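Fibroblast growth factor 18 (Homo sapiens, PDB 4CJM) acts as a secreted growth factor that regulates cell proliferation, differentiation and migration and is required for normal ossification and bone development. Local coordinates at residues Ser10-Lys15 / Asn119-His124; Ile17-Arg22 / Ala35-Glu40; Gly45-Ile50 / Glu77-Glu82; Leu59-Lys64 / Ser98-Gly103. All coordinates share one frame; numbering follows the deposited sequence.

Interaction 1: residues Ser10-Lys15 / Asn119-His124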
loop_
_atom_site.group_PDB
_atom_site.type_symbol
_atom_site.label_atom_id
_atom_site.label_comp_id
_atom_site.label_asym_id
_atom_site.label_seq_id
_atom_site.Cartn_x
_atom_site.Cartn_y
_atom_site.Cartn_z
ATOM N N SER A 10 3.467 -1.789 8.588
ATOM C CA SER A 10 3.765 -0.364 8.623
ATOM C C SER A 10 4.802 -0.068 9.681
ATOM O O SER A 10 4.584 -0.309 10.859
ATOM C CB SER A 10 2.494 0.450 8.919
ATOM O OG SER A 10 2.794 1.806 9.238
ATOM N N ARG A 11 5.917 0.503 9.268
ATOM C CA ARG A 11 6.933 0.953 10.203
ATOM C C ARG A 11 6.378 1.820 11.343
ATOM O O ARG A 11 6.786 1.653 12.484
ATOM C CB ARG A 11 8.042 1.705 9.458
ATOM C CG ARG A 11 9.186 2.151 10.350
ATOM C CD ARG A 11 10.310 2.804 9.567
ATOM N NE ARG A 11 11.433 3.100 10.454
ATOM C CZ ARG A 11 12.622 3.564 10.071
ATOM N NH1 ARG A 11 12.866 3.840 8.792
ATOM N NH2 ARG A 11 13.574 3.757 10.978
ATOM N N THR A 12 5.475 2.749 11.044
ATOM C CA THR A 12 4.990 3.673 12.074
ATOM C C THR A 12 3.819 3.121 12.826
ATOM O O THR A 12 3.711 3.351 14.003
ATOM C CB THR A 12 4.589 5.073 11.541
ATOM O OG1 THR A 12 3.588 4.941 10.534
ATOM C CG2 THR A 12 5.779 5.793 10.959
ATOM N N SER A 13 2.936 2.408 12.158
ATOM C CA SER A 13 1.709 1.956 12.810
ATOM C C SER A 13 1.918 0.689 13.615
ATOM O O SER A 13 1.146 0.393 14.503
ATOM C CB SER A 13 0.584 1.740 11.769
ATOM O OG SER A 13 0.267 0.370 11.599
ATOM N N GLY A 14 2.937 -0.085 13.268
ATOM C CA GLY A 14 3.200 -1.354 13.945
ATOM C C GLY A 14 2.235 -2.484 13.604
ATOM O O GLY A 14 2.383 -3.581 14.110
ATOM N N LYS A 15 1.275 -2.234 12.720
ATOM C CA LYS A 15 0.308 -3.233 12.303
ATOM C C LYS A 15 0.330 -3.295 10.787
ATOM O O LYS A 15 1.123 -2.602 10.137
ATOM C CB LYS A 15 -1.081 -2.834 12.752
ATOM C CG LYS A 15 -1.183 -2.452 14.203
ATOM C CD LYS A 15 -1.419 -3.661 15.065
ATOM C CE LYS A 15 -1.808 -3.192 16.477
ATOM N NZ LYS A 15 -2.700 -1.969 16.556
ATOM N N ASN A 119 11.451 9.813 2.583
ATOM C CA ASN A 119 12.227 9.628 3.811
ATOM C C ASN A 119 11.385 9.560 5.092
ATOM O O ASN A 119 11.930 9.312 6.158
ATOM C CB ASN A 119 13.330 10.679 3.939
ATOM C CG ASN A 119 12.792 12.083 4.138
ATOM O OD1 ASN A 119 11.609 12.289 4.357
ATOM N ND2 ASN A 119 13.666 13.059 4.030
ATOM N N GLN A 120 10.077 9.774 4.997
ATOM C CA GLN A 120 9.198 9.639 6.154
ATOM C C GLN A 120 8.989 8.186 6.539
ATOM O O GLN A 120 8.739 7.327 5.693
ATOM C CB GLN A 120 7.822 10.205 5.869
ATOM C CG GLN A 120 7.759 11.706 5.715
ATOM C CD GLN A 120 6.382 12.172 5.324
ATOM O OE1 GLN A 120 5.481 11.373 5.069
ATOM N NE2 GLN A 120 6.206 13.465 5.276
ATOM N N GLN A 121 9.084 7.923 7.835
ATOM C CA GLN A 121 8.835 6.598 8.361
ATOM C C GLN A 121 7.431 6.132 8.032
ATOM O O GLN A 121 7.205 4.966 7.759
ATOM C CB GLN A 121 9.030 6.609 9.860
ATOM C CG GLN A 121 10.459 6.957 10.238
ATOM C CD GLN A 121 10.796 6.572 11.659
ATOM O OE1 GLN A 121 9.905 6.325 12.474
ATOM N NE2 GLN A 121 12.082 6.474 11.954
ATOM N N ASP A 122 6.496 7.079 8.028
ATOM C CA ASP A 122 5.105 6.809 7.695
ATOM C C ASP A 122 4.963 5.999 6.413
ATOM O O ASP A 122 3.984 5.303 6.260
ATOM C CB ASP A 122 4.308 8.127 7.581
ATOM C CG ASP A 122 4.136 8.838 8.926
ATOM O OD1 ASP A 122 4.842 8.486 9.889
ATOM O OD2 ASP A 122 3.312 9.779 9.039
ATOM N N VAL A 123 5.908 6.113 5.488
ATOM C CA VAL A 123 5.757 5.497 4.175
ATOM C C VAL A 123 6.601 4.240 4.032
ATOM O O VAL A 123 6.762 3.715 2.926
ATOM C CB VAL A 123 6.044 6.505 3.011
ATOM C CG1 VAL A 123 5.327 7.826 3.256
ATOM C CG2 VAL A 123 7.530 6.784 2.805
ATOM N N HIS A 124 7.138 3.754 5.141
ATOM C CA HIS A 124 8.010 2.589 5.116
ATOM C C HIS A 124 7.282 1.323 5.540
ATOM O O HIS A 124 6.458 1.337 6.454
ATOM C CB HIS A 124 9.205 2.824 6.026
ATOM C CG HIS A 124 10.042 3.976 5.594
ATOM N ND1 HIS A 124 10.908 4.621 6.443
ATOM C CD2 HIS A 124 10.124 4.623 4.408
ATOM C CE1 HIS A 124 11.509 5.598 5.794
ATOM N NE2 HIS A 124 11.050 5.619 4.558
HETATM O O HOH W 1 4.512 3.089 7.716
#
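The turn after strand 3-10, helical in its backbone angles at R11-S13, abuts the short 3-10 segment Q121-D122 just before strand 125-128, and R11 N donates to H124 O at 3.0 Å. It ties the end of the first barrel strand, 3-10, to the approach to the last, 125-128; the two are antiparallel neighbours in the beta-trefoil sheet. The bond is nearly straight (166° at the hydrogen), but the donor stands above the carbonyl plane. S10 OG accepts from S13 N at 3.0 Å, an ST motif that holds the turn, and also lies 2.6 Å from a water oxygen. That water can donate to H124 O or Q121 O and so bridges the two segments. R11 extends fully from the backbone, CG anti to N, and runs alongside H124. Its NH1 donates to H124 ND1 at 3.2 Å, near the guanidinium plane but tilted from that of the imidazole. With ND1 accepting and NE2 bonded to E118 O, the geometry is consistent with a neutral ring protonated on NE2. The Q121 amide stacks over one guanidinium face, the planes 20° apart; its NE2 sits above the rim beside NH2, a contact of two donors. T12 takes the crowded rotamer (chi1 57°), OG1 lying between the backbone N and the carbonyl carbon and bonding to F104 O. This leaves the methyl CG2 to meet Q121 CB at 3.5 Å. D122 crosses T12 at about a right angle: OD2 forms a salt bridge with R111, while OD1 rests against T12 CG2.

Interaction 2: residues Ile17-Arg22 / Ala35-Glu40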
loop_
_atom_site.group_PDB
_atom_site.type_symbol
_atom_site.label_atom_id
_atom_site.label_comp_id
_atom_site.label_asym_id
_atom_site.label_seq_id
_atom_site.Cartn_x
_atom_site.Cartn_y
_atom_site.Cartn_z
ATOM N N ILE A 17 -1.350 -3.296 6.797
ATOM C CA ILE A 17 -2.290 -2.652 5.901
ATOM C C ILE A 17 -3.498 -3.552 5.721
ATOM O O ILE A 17 -3.352 -4.762 5.462
ATOM C CB ILE A 17 -1.671 -2.393 4.514
ATOM C CG1 ILE A 17 -0.520 -1.383 4.624
ATOM C CG2 ILE A 17 -2.728 -1.886 3.548
ATOM C CD1 ILE A 17 0.134 -1.042 3.300
ATOM N N GLN A 18 -4.671 -2.940 5.849
ATOM C CA GLN A 18 -5.948 -3.586 5.635
ATOM C C GLN A 18 -6.712 -2.929 4.487
ATOM O O GLN A 18 -6.808 -1.690 4.433
ATOM C CB GLN A 18 -6.800 -3.441 6.865
ATOM C CG GLN A 18 -6.222 -4.103 8.088
ATOM C CD GLN A 18 -6.942 -3.648 9.337
ATOM O OE1 GLN A 18 -6.894 -2.464 9.693
ATOM N NE2 GLN A 18 -7.568 -4.578 10.035
ATOM N N VAL A 19 -7.219 -3.749 3.560
ATOM C CA VAL A 19 -8.192 -3.295 2.578
ATOM C C VAL A 19 -9.532 -3.762 3.109
ATOM O O VAL A 19 -9.938 -4.915 2.911
ATOM C CB VAL A 19 -7.930 -3.864 1.175
ATOM C CG1 VAL A 19 -8.944 -3.301 0.200
ATOM C CG2 VAL A 19 -6.519 -3.534 0.711
ATOM N N LEU A 20 -10.204 -2.844 3.796
ATOM C CA LEU A 20 -11.491 -3.108 4.434
ATOM C C LEU A 20 -12.656 -2.965 3.472
ATOM O O LEU A 20 -13.795 -3.238 3.833
ATOM C CB LEU A 20 -11.684 -2.160 5.627
ATOM C CG LEU A 20 -10.583 -2.240 6.686
ATOM C CD1 LEU A 20 -10.682 -1.095 7.682
ATOM C CD2 LEU A 20 -10.619 -3.581 7.412
ATOM N N GLY A 21 -12.367 -2.553 2.244
ATOM C CA GLY A 21 -13.383 -2.203 1.285
ATOM C C GLY A 21 -12.977 -0.859 0.720
ATOM O O GLY A 21 -11.848 -0.681 0.315
ATOM N N ARG A 22 -13.903 0.082 0.680
ATOM C CA ARG A 22 -13.579 1.439 0.275
ATOM C C ARG A 22 -12.534 2.038 1.220
ATOM O O ARG A 22 -11.621 2.744 0.789
ATOM C CB ARG A 22 -14.853 2.272 0.236
ATOM C CG ARG A 22 -14.697 3.744 -0.055
ATOM C CD ARG A 22 -16.050 4.507 -0.111
ATOM N NE ARG A 22 -17.177 3.884 -0.843
ATOM C CZ ARG A 22 -18.274 3.305 -0.322
ATOM N NH1 ARG A 22 -18.460 3.175 0.994
ATOM N NH2 ARG A 22 -19.208 2.826 -1.143
ATOM N N ALA A 35 -5.923 -8.057 5.736
ATOM C CA ALA A 35 -4.533 -7.691 5.542
ATOM C C ALA A 35 -3.811 -8.585 4.538
ATOM O O ALA A 35 -2.653 -8.348 4.212
ATOM C CB ALA A 35 -3.811 -7.720 6.874
ATOM N N GLN A 36 -4.487 -9.609 4.049
ATOM C CA GLN A 36 -3.902 -10.488 3.049
ATOM C C GLN A 36 -3.991 -9.796 1.708
ATOM O O GLN A 36 -5.091 -9.507 1.237
ATOM C CB GLN A 36 -4.641 -11.820 3.005
ATOM C CG GLN A 36 -4.772 -12.493 4.367
ATOM C CD GLN A 36 -3.464 -12.507 5.114
ATOM O OE1 GLN A 36 -2.479 -13.088 4.644
ATOM N NE2 GLN A 36 -3.427 -11.847 6.271
ATOM N N LEU A 37 -2.838 -9.526 1.106
ATOM C CA LEU A 37 -2.769 -8.745 -0.133
ATOM C C LEU A 37 -2.250 -9.560 -1.300
ATOM O O LEU A 37 -1.195 -10.190 -1.210
ATOM C CB LEU A 37 -1.862 -7.543 0.062
ATOM C CG LEU A 37 -2.128 -6.704 1.310
ATOM C CD1 LEU A 37 -1.187 -5.519 1.357
ATOM C CD2 LEU A 37 -3.551 -6.209 1.378
ATOM N N LEU A 38 -3.028 -9.601 -2.380
ATOM C CA LEU A 38 -2.548 -10.165 -3.639
ATOM C C LEU A 38 -1.855 -9.030 -4.380
ATOM O O LEU A 38 -2.472 -8.003 -4.656
ATOM C CB LEU A 38 -3.694 -10.764 -4.442
ATOM C CG LEU A 38 -4.292 -12.033 -3.812
ATOM C CD1 LEU A 38 -5.689 -12.314 -4.371
ATOM C CD2 LEU A 38 -3.395 -13.249 -4.021
ATOM N N VAL A 39 -0.576 -9.222 -4.680
ATOM C CA VAL A 39 0.222 -8.196 -5.295
ATOM C C VAL A 39 0.710 -8.663 -6.650
ATOM O O VAL A 39 1.302 -9.739 -6.795
ATOM C CB VAL A 39 1.436 -7.841 -4.442
ATOM C CG1 VAL A 39 2.231 -6.733 -5.103
ATOM C CG2 VAL A 39 0.983 -7.406 -3.063
ATOM N N GLU A 40 0.423 -7.851 -7.655
ATOM C CA GLU A 40 0.735 -8.178 -9.024
ATOM C C GLU A 40 1.947 -7.345 -9.394
ATOM O O GLU A 40 1.937 -6.153 -9.172
ATOM C CB GLU A 40 -0.469 -7.794 -9.882
ATOM C CG GLU A 40 -0.434 -8.369 -11.282
ATOM C CD GLU A 40 -1.770 -8.221 -11.982
ATOM O OE1 GLU A 40 -2.644 -7.462 -11.471
ATOM O OE2 GLU A 40 -1.949 -8.866 -13.036
#
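The polar part of this buried contact is a backbone one: A35 CA directs its hydrogen at I17 O, 3.2 Å away, a CA-H...O contact bent to 137° at the hydrogen. A35 CB leans on the same oxygen at 3.3 Å, so the I17 carbonyl lies against one small residue where the two segments come nearest, Q18 opposite A35. The backbone bonds of I17, Q18 and V19 are made with L8, S25 and Y34. The apolar part gathers round L37, whose CG is anti to the carbonyl carbon (chi1 -49°), a setting that brings the branched end back to the other segment. There it forks: CD2 touches V19 CG2 at 4.1 Å, the two side chains crossing obliquely, and CD1 approaches I17 CB at 4.5 Å. L8 of strand 3-10 packs on both I17 and L37, while I50 adds to the L37 side. Q18 turns the other way, its OE1 accepting from R27 N and S25 OG. Strand 16-19 pairs with 24-25 in a hairpin, whereas 37-41 belongs to the barrel sheet; their meeting at L37 is characteristic of the beta-trefoil, in which three hairpins, this one included, cap the six-stranded barrel and share its hydrophobic core.

Interaction 3: residues Gly45-Ile50 / Glu77-Glu82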
loop_
_atom_site.group_PDB
_atom_site.type_symbol
_atom_site.label_atom_id
_atom_site.label_comp_id
_atom_site.label_asym_id
_atom_site.label_seq_id
_atom_site.Cartn_x
_atom_site.Cartn_y
_atom_site.Cartn_z
ATOM N N GLY A 45 9.367 -5.279 -13.153
ATOM C CA GLY A 45 9.615 -5.392 -11.748
ATOM C C GLY A 45 9.488 -4.087 -10.995
ATOM O O GLY A 45 9.890 -4.010 -9.834
ATOM N N SER A 46 8.937 -3.051 -11.620
ATOM C CA SER A 46 8.915 -1.743 -10.970
ATOM C C SER A 46 7.560 -1.454 -10.382
ATOM O O SER A 46 7.427 -0.954 -9.257
ATOM C CB SER A 46 9.258 -0.683 -11.990
ATOM O OG SER A 46 10.479 -1.060 -12.584
ATOM N N GLN A 47 6.545 -1.800 -11.154
ATOM C CA GLN A 47 5.180 -1.429 -10.813
ATOM C C GLN A 47 4.378 -2.579 -10.199
ATOM O O GLN A 47 4.643 -3.749 -10.470
ATOM C CB GLN A 47 4.454 -0.936 -12.036
ATOM C CG GLN A 47 5.002 0.364 -12.555
ATOM C CD GLN A 47 4.258 0.926 -13.768
ATOM O OE1 GLN A 47 3.503 0.227 -14.453
ATOM N NE2 GLN A 47 4.474 2.204 -14.030
ATOM N N VAL A 48 3.441 -2.218 -9.325
ATOM C CA VAL A 48 2.617 -3.185 -8.625
ATOM C C VAL A 48 1.177 -2.726 -8.545
ATOM O O VAL A 48 0.901 -1.536 -8.473
ATOM C CB VAL A 48 3.124 -3.459 -7.180
ATOM C CG1 VAL A 48 4.533 -4.016 -7.210
ATOM C CG2 VAL A 48 3.061 -2.217 -6.307
ATOM N N ARG A 49 0.279 -3.699 -8.532
ATOM C CA ARG A 49 -1.093 -3.478 -8.128
ATOM C C ARG A 49 -1.307 -4.278 -6.868
ATOM O O ARG A 49 -0.874 -5.421 -6.775
ATOM C CB ARG A 49 -2.067 -3.928 -9.205
ATOM C CG ARG A 49 -2.656 -2.770 -10.000
ATOM C CD ARG A 49 -3.754 -3.154 -11.016
ATOM N NE ARG A 49 -3.770 -2.251 -12.178
ATOM C CZ ARG A 49 -2.953 -2.268 -13.240
ATOM N NH1 ARG A 49 -1.972 -3.164 -13.346
ATOM N NH2 ARG A 49 -3.126 -1.366 -14.212
ATOM N N ILE A 50 -1.997 -3.681 -5.911
ATOM C CA ILE A 50 -2.252 -4.314 -4.637
ATOM C C ILE A 50 -3.752 -4.499 -4.412
ATOM O O ILE A 50 -4.522 -3.536 -4.393
ATOM C CB ILE A 50 -1.652 -3.478 -3.514
ATOM C CG1 ILE A 50 -0.157 -3.316 -3.770
ATOM C CG2 ILE A 50 -1.873 -4.152 -2.167
ATOM C CD1 ILE A 50 0.508 -2.359 -2.825
ATOM N N GLU A 77 -4.217 5.236 -11.110
ATOM C CA GLU A 77 -4.259 5.558 -9.697
ATOM C C GLU A 77 -4.132 4.313 -8.813
ATOM O O GLU A 77 -3.890 4.429 -7.615
ATOM C CB GLU A 77 -5.573 6.261 -9.362
ATOM C CG GLU A 77 -5.749 7.630 -9.999
ATOM C CD GLU A 77 -7.006 8.336 -9.525
ATOM O OE1 GLU A 77 -7.976 7.643 -9.137
ATOM O OE2 GLU A 77 -7.032 9.588 -9.531
ATOM N N CYS A 78 -4.307 3.127 -9.390
ATOM C CA CYS A 78 -4.209 1.887 -8.634
ATOM C C CYS A 78 -2.882 1.159 -8.860
ATOM O O CYS A 78 -2.749 -0.003 -8.501
ATOM C CB CYS A 78 -5.373 0.979 -8.988
ATOM S SG CYS A 78 -6.988 1.755 -8.705
ATOM N N VAL A 79 -1.890 1.866 -9.397
ATOM C CA VAL A 79 -0.561 1.325 -9.626
ATOM C C VAL A 79 0.473 2.104 -8.811
ATOM O O VAL A 79 0.377 3.323 -8.644
ATOM C CB VAL A 79 -0.163 1.433 -11.104
ATOM C CG1 VAL A 79 1.204 0.809 -11.348
ATOM C CG2 VAL A 79 -1.208 0.770 -11.974
ATOM N N PHE A 80 1.449 1.377 -8.285
ATOM C CA PHE A 80 2.475 1.953 -7.468
ATOM C C PHE A 80 3.806 1.481 -7.955
ATOM O O PHE A 80 3.917 0.420 -8.549
ATOM C CB PHE A 80 2.253 1.590 -6.000
ATOM C CG PHE A 80 0.966 2.136 -5.458
ATOM C CD1 PHE A 80 -0.215 1.418 -5.555
ATOM C CD2 PHE A 80 0.940 3.397 -4.899
ATOM C CE1 PHE A 80 -1.397 1.960 -5.078
ATOM C CE2 PHE A 80 -0.225 3.948 -4.434
ATOM C CZ PHE A 80 -1.397 3.242 -4.518
ATOM N N ILE A 81 4.812 2.301 -7.692
ATOM C CA ILE A 81 6.182 1.993 -7.999
ATOM C C ILE A 81 6.768 1.491 -6.690
ATOM O O ILE A 81 6.662 2.147 -5.660
ATOM C CB ILE A 81 6.954 3.242 -8.474
ATOM C CG1 ILE A 81 6.207 3.968 -9.629
ATOM C CG2 ILE A 81 8.407 2.868 -8.726
ATOM C CD1 ILE A 81 5.989 3.187 -10.911
ATOM N N GLU A 82 7.372 0.315 -6.736
ATOM C CA GLU A 82 7.906 -0.320 -5.547
ATOM C C GLU A 82 9.392 -0.074 -5.449
ATOM O O GLU A 82 10.143 -0.443 -6.343
ATOM C CB GLU A 82 7.650 -1.804 -5.613
ATOM C CG GLU A 82 8.303 -2.567 -4.482
ATOM C CD GLU A 82 7.878 -4.016 -4.439
ATOM O OE1 GLU A 82 7.584 -4.607 -5.511
ATOM O OE2 GLU A 82 7.852 -4.565 -3.323
#
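V48 has CG1 anti to its carbonyl carbon (chi1 -61°) and CG2 in the crowded position between the carbonyl carbon and N, while F80 and I81 also set their first gamma carbon anti to the carbonyl carbon. These torsions set the side chains on two adjoining antiparallel strands of the beta-trefoil barrel, 47-52 and 80-84. V48 and F80 form a hydrogen-bonded pair: V48 N donates to F80 O at 2.8 Å, and F80 N returns to V48 O at 3.0 Å. Next along, Q47 and I81 make a non-hydrogen-bonded pair, beyond which E82 N donates to S46 O at 2.8 Å, almost straight at 173° and nearly along the C=O axis. On the core face, V48 CG2 meets F80 CB at 3.9 Å, the side chains about perpendicular; L92 and V39 pack on V48 from flanking strands. On the other face, Q47 and I81 lie side by side, with CG of Q47 against CD1 of I81. V79, next to F80, forks: CG1 touches Q47 CB at 3.8 Å, and CG2 sits over one face of the R49 guanidinium, toward its rim. That group is steadied by a bond from NE to G73 O. E82 extends across V48, its OE2 in a salt bridge with K127 and its OE1 3.5 Å from V48 CG1.

Interaction 4: residues Leu59-Lys64 / Ser98-Gly103. With SO4 (sulfate ion), chain E.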
loop_
_atom_site.group_PDB
_atom_site.type_symbol
_atom_site.label_atom_id
_atom_site.label_comp_id
_atom_site.label_asym_id
_atom_site.label_seq_id
_atom_site.Cartn_x
_atom_site.Cartn_y
_atom_site.Cartn_z
ATOM N N LEU A 59 -6.107 -1.346 -3.814
ATOM C CA LEU A 59 -5.602 -0.155 -3.153
ATOM C C LEU A 59 -5.238 0.880 -4.208
ATOM O O LEU A 59 -4.448 0.590 -5.120
ATOM C CB LEU A 59 -4.361 -0.506 -2.337
ATOM C CG LEU A 59 -3.607 0.679 -1.736
ATOM C CD1 LEU A 59 -4.459 1.344 -0.668
ATOM C CD2 LEU A 59 -2.301 0.212 -1.133
ATOM N N CYS A 60 -5.814 2.072 -4.080
ATOM C CA CYS A 60 -5.600 3.154 -5.034
ATOM C C CYS A 60 -5.441 4.487 -4.326
ATOM O O CYS A 60 -5.871 4.647 -3.181
ATOM C CB CYS A 60 -6.778 3.235 -6.016
ATOM S SG CYS A 60 -7.265 1.615 -6.681
ATOM N N MET A 61 -4.807 5.438 -5.009
ATOM C CA MET A 61 -4.668 6.807 -4.515
ATOM C C MET A 61 -5.333 7.776 -5.473
ATOM O O MET A 61 -4.923 7.896 -6.639
ATOM C CB MET A 61 -3.203 7.177 -4.381
ATOM C CG MET A 61 -2.981 8.549 -3.769
ATOM S SD MET A 61 -1.238 8.955 -3.570
ATOM C CE MET A 61 -0.863 8.175 -2.011
ATOM N N ASN A 62 -6.343 8.487 -4.988
ATOM C CA ASN A 62 -7.096 9.408 -5.841
ATOM C C ASN A 62 -6.371 10.768 -5.993
ATOM O O ASN A 62 -5.286 10.967 -5.435
ATOM C CB ASN A 62 -8.518 9.558 -5.310
ATOM C CG ASN A 62 -8.586 10.329 -4.006
ATOM O OD1 ASN A 62 -7.646 11.039 -3.635
ATOM N ND2 ASN A 62 -9.719 10.216 -3.311
ATOM N N ARG A 63 -6.972 11.682 -6.754
ATOM C CA ARG A 63 -6.392 12.997 -7.062
ATOM C C ARG A 63 -6.155 13.874 -5.826
ATOM O O ARG A 63 -5.268 14.734 -5.835
ATOM C CB ARG A 63 -7.291 13.741 -8.056
ATOM C CG ARG A 63 -6.792 15.132 -8.464
ATOM C CD ARG A 63 -7.443 15.617 -9.788
ATOM N NE ARG A 63 -6.488 15.973 -10.844
ATOM C CZ ARG A 63 -6.576 17.063 -11.625
ATOM N NH1 ARG A 63 -7.546 17.971 -11.473
ATOM N NH2 ARG A 63 -5.659 17.265 -12.573
ATOM N N LYS A 64 -6.961 13.674 -4.788
ATOM C CA LYS A 64 -6.784 14.375 -3.529
ATOM C C LYS A 64 -5.641 13.744 -2.726
ATOM O O LYS A 64 -5.339 14.186 -1.638
ATOM C CB LYS A 64 -8.088 14.338 -2.706
ATOM C CG LYS A 64 -9.346 15.011 -3.272
ATOM C CD LYS A 64 -10.615 14.590 -2.484
ATOM C CE LYS A 64 -11.138 13.159 -2.826
ATOM N NZ LYS A 64 -11.816 12.282 -1.783
ATOM N N SER A 98 3.743 11.059 -9.096
ATOM C CA SER A 98 5.121 10.943 -8.638
ATOM C C SER A 98 5.362 11.863 -7.445
ATOM O O SER A 98 4.799 12.952 -7.364
ATOM C CB SER A 98 6.083 11.291 -9.768
ATOM O OG SER A 98 7.435 11.257 -9.345
ATOM N N GLY A 99 6.178 11.400 -6.512
ATOM C CA GLY A 99 6.419 12.129 -5.276
ATOM C C GLY A 99 5.416 11.883 -4.155
ATOM O O GLY A 99 5.637 12.358 -3.055
ATOM N N TRP A 100 4.303 11.180 -4.436
ATOM C CA TRP A 100 3.282 10.832 -3.426
ATOM C C TRP A 100 3.381 9.367 -3.085
ATOM O O TRP A 100 3.524 8.519 -3.961
ATOM C CB TRP A 100 1.867 11.070 -3.926
ATOM C CG TRP A 100 1.544 12.463 -4.325
ATOM C CD1 TRP A 100 2.403 13.530 -4.395
ATOM C CD2 TRP A 100 0.272 12.945 -4.771
ATOM N NE1 TRP A 100 1.739 14.652 -4.827
ATOM C CE2 TRP A 100 0.432 14.322 -5.080
ATOM C CE3 TRP A 100 -0.984 12.355 -4.950
ATOM C CZ2 TRP A 100 -0.631 15.113 -5.569
ATOM C CZ3 TRP A 100 -2.038 13.150 -5.429
ATOM C CH2 TRP A 100 -1.852 14.510 -5.720
ATOM N N TYR A 101 3.264 9.073 -1.796
ATOM C CA TYR A 101 3.514 7.735 -1.280
ATOM C C TYR A 101 2.370 7.198 -0.427
ATOM O O TYR A 101 1.652 7.947 0.230
ATOM C CB TYR A 101 4.793 7.765 -0.433
ATOM C CG TYR A 101 6.049 7.997 -1.240
ATOM C CD1 TYR A 101 6.473 9.291 -1.597
ATOM C CD2 TYR A 101 6.807 6.922 -1.662
ATOM C CE1 TYR A 101 7.627 9.479 -2.348
ATOM C CE2 TYR A 101 7.955 7.104 -2.405
ATOM C CZ TYR A 101 8.360 8.373 -2.750
ATOM O OH TYR A 101 9.518 8.466 -3.479
ATOM N N VAL A 102 2.247 5.876 -0.415
ATOM C CA VAL A 102 1.381 5.176 0.515
ATOM C C VAL A 102 2.005 5.329 1.895
ATOM O O VAL A 102 3.196 5.015 2.081
ATOM C CB VAL A 102 1.315 3.680 0.168
ATOM C CG1 VAL A 102 0.516 2.908 1.205
ATOM C CG2 VAL A 102 0.713 3.477 -1.219
ATOM N N GLY A 103 1.214 5.810 2.858
ATOM C CA GLY A 103 1.699 6.022 4.227
ATOM C C GLY A 103 0.606 6.043 5.288
ATOM O O GLY A 103 -0.579 6.173 4.982
HETATM S S SO4 E . -2.901 15.092 -13.739
HETATM O O1 SO4 E . -2.103 13.857 -14.028
HETATM O O2 SO4 E . -2.012 16.246 -13.986
HETATM O O3 SO4 E . -3.436 15.218 -12.363
HETATM O O4 SO4 E . -4.072 15.103 -14.656
#
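A methionine sulfur lies at the rim of a tryptophan ring: M61 SD is 5.1 Å from the centroid of the six-membered ring of W100, 84° off its normal, a Met-aromatic contact made edge-on. Its nearest ring atom is W100 CE3, with W100 CB close by. M61 reaches there with a chain extended through CG and SD, then bends at chi3 (-84°), which swings CE past the indole to within 3.4 Å of Y101 O. The same indole rim continues along the backbone turn: W100 CZ3 lies 3.9 Å from N62 O, and W100 CH2 3.4 Å from R63 O. The benzo edge thus borders carbonyl oxygens as well as sulfur. Deeper in, L59 CD2 touches V102 CG2 at 4.4 Å. The R63 guanidinium grips a sulfate ion, probably from the crystallisation liquor, with NH2 donating to sulfate O3 at 3.0 Å and NE adding a weak bond to that oxygen. Strand 58-61 pairs with 67-70 in one of the hairpins that cap the beta-trefoil barrel: Y97 stacks on W100, L67 of the partner strand lies against M61 and V102, and L92 of strand 90-94 and F80 of strand 80-84 also pack on V102.

From the N terminus, the chain leaves strand 3-10 through the turn 10-15 of interaction 1, which finds its partner only at 119-124, so this contact closes a loop of about a hundred residues enclosing the other three. Interaction 2 closes a short loop, 17-22 to 35-40, before interaction 3 opens. Strands 37-41 and 47-52 then pair directly, E40 N lying 2.9 Å from R49 O. Interactions 3 and 4 alternate along the chain and therefore cross; the C60-C78 disulfide fastens them together, and F80 packs between L59 and V102. Finally V123 of interaction 1 packs on Y101 and V102 of interaction 4, linking the approach to strand 125-128 with the segment after strand 90-94.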